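Local structure of ORF34P2 (Lactococcus phage p2, 2WKD) at residues V18-K22 / G23-I27. The protein binds single-stranded DNA, very probably with nanomolar affinity and without sequence specificity, and belongs to a phage family of the OB-fold clan. The protein carries 2 engineered substitutions. Numbering follows the deposited sequence.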
loop_
_atom_site.group_PDB
_atom_site.type_symbol
_atom_site.label_atom_id
_atom_site.label_comp_id
_atom_site.label_asym_id
_atom_site.label_seq_id
_atom_site.Cartn_x
_atom_site.Cartn_y
_atom_site.Cartn_z
ATOM N N VAL A 18 1.618 -3.233 24.385
ATOM C CA VAL A 18 0.288 -3.301 24.997
ATOM C C VAL A 18 0.008 -4.703 25.522
ATOM O O VAL A 18 0.567 -5.682 25.027
ATOM C CB VAL A 18 -0.839 -2.951 23.973
ATOM C CG1 VAL A 18 -0.752 -1.491 23.550
ATOM C CG2 VAL A 18 -0.778 -3.874 22.755
ATOM N N SER A 19 -0.866 -4.805 26.516
ATOM C CA SER A 19 -1.337 -6.096 26.937
ATOM C C SER A 19 -2.414 -6.549 25.951
ATOM O O SER A 19 -3.210 -5.739 25.489
ATOM C CB SER A 19 -1.897 -6.014 28.351
ATOM O OG SER A 19 -2.998 -5.157 28.360
ATOM N N THR A 20 -2.404 -7.833 25.598
ATOM C CA THR A 20 -3.455 -8.432 24.769
ATOM C C THR A 20 -3.797 -9.774 25.392
ATOM O O THR A 20 -3.089 -10.250 26.290
ATOM C CB THR A 20 -2.991 -8.716 23.297
ATOM O OG1 THR A 20 -2.095 -9.835 23.271
ATOM C CG2 THR A 20 -2.311 -7.526 22.673
ATOM N N ALA A 21 -4.864 -10.387 24.894
ATOM C CA ALA A 21 -5.260 -11.743 25.281
ATOM C C ALA A 21 -4.170 -12.788 24.961
ATOM O O ALA A 21 -4.210 -13.910 25.464
ATOM C CB ALA A 21 -6.576 -12.110 24.597
ATOM N N LYS A 22 -3.206 -12.400 24.130
ATOM C CA LYS A 22 -2.050 -13.242 23.795
ATOM C C LYS A 22 -0.760 -12.726 24.455
ATOM O O LYS A 22 0.336 -12.998 23.969
ATOM C CB LYS A 22 -1.860 -13.305 22.268
ATOM C CG LYS A 22 -3.092 -13.735 21.435
ATOM C CD LYS A 22 -3.606 -15.127 21.806
ATOM C CE LYS A 22 -4.627 -15.646 20.784
ATOM N NZ LYS A 22 -5.480 -16.744 21.335
ATOM N N GLY A 23 -0.893 -11.985 25.558
ATOM C CA GLY A 23 0.264 -11.416 26.265
ATOM C C GLY A 23 0.758 -10.119 25.653
ATOM O O GLY A 23 0.129 -9.594 24.737
ATOM N N ASP A 24 1.894 -9.621 26.140
ATOM C CA ASP A 24 2.536 -8.404 25.619
ATOM C C ASP A 24 2.714 -8.473 24.097
ATOM O O ASP A 24 3.273 -9.445 23.584
ATOM C CB ASP A 24 3.938 -8.220 26.231
ATOM C CG ASP A 24 3.901 -7.785 27.691
ATOM O OD1 ASP A 24 2.802 -7.680 28.289
ATOM O OD2 ASP A 24 4.993 -7.552 28.239
ATOM N N LYS A 25 2.263 -7.438 23.395
ATOM C CA LYS A 25 2.580 -7.294 21.977
ATOM C C LYS A 25 3.015 -5.891 21.688
ATOM O O LYS A 25 2.442 -4.929 22.229
ATOM C CB LYS A 25 1.383 -7.621 21.077
ATOM C CG LYS A 25 0.872 -9.050 21.170
ATOM C CD LYS A 25 1.935 -10.054 20.759
ATOM C CE LYS A 25 1.352 -11.454 20.657
ATOM N NZ LYS A 25 2.376 -12.397 20.129
ATOM N N LYS A 26 4.028 -5.783 20.831
ATOM C CA LYS A 26 4.372 -4.528 20.202
ATOM C C LYS A 26 3.380 -4.246 19.083
ATOM O O LYS A 26 3.005 -5.157 18.320
ATOM C CB LYS A 26 5.796 -4.564 19.646
ATOM C CG LYS A 26 6.898 -4.442 20.682
ATOM C CD LYS A 26 8.244 -4.278 19.985
ATOM C CE LYS A 26 9.388 -4.257 20.998
ATOM N NZ LYS A 26 9.500 -5.510 21.804
ATOM N N ILE A 27 2.931 -3.000 18.999
ATOM C CA ILE A 27 2.115 -2.543 17.870
ATOM C C ILE A 27 2.816 -1.346 17.235
ATOM O O ILE A 27 3.121 -0.362 17.926
ATOM C CB ILE A 27 0.689 -2.116 18.289
ATOM C CG1 ILE A 27 -0.063 -3.274 18.941
ATOM C CG2 ILE A 27 -0.092 -1.584 17.077
ATOM C CD1 ILE A 27 -1.451 -2.888 19.465
HETATM O O HOH W 1 3.111 -12.225 23.980
#
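V18 and K25 face each other as an antiparallel hydrogen-bonded pair: V18 N reaches K25 O over 2.9 Å and K25 N returns to V18 O, both N-H...O angles being nearly straight (172° and 168°). The tight apolar part lies beside this pair. There V18 CG2 sits 3.5 Å from I27 CD1, less than ordinary van der Waals separation, and the two side chains cross at about a right angle. Between V18 and K25 the chain reverses in a type I turn from T20 to G23, the tip of a beta-hairpin joining strand 15-18, outermost within the chain's sheet, to strand 25-31. G23 N bonds to T20 O at 2.9 Å from above the carbonyl plane. The T20 hydroxyl ties the turn twice: chi1 of 73° sets OG1 between the backbone N and the carbonyl carbon, where it donates to G23 O at 2.7 Å, on a lone pair, and accepts from K22 N in an ST turn. T20 N adds a weak bond to G23 O. K25 CG passes 3.7 Å from T20 OG1, while K25 NZ leaves for a salt bridge with D52. Farther along K25, toward solvent, the fit is looser: K22 CB lies 4.0 Å from K25 CE, and one water donates to K22 O and D24 O.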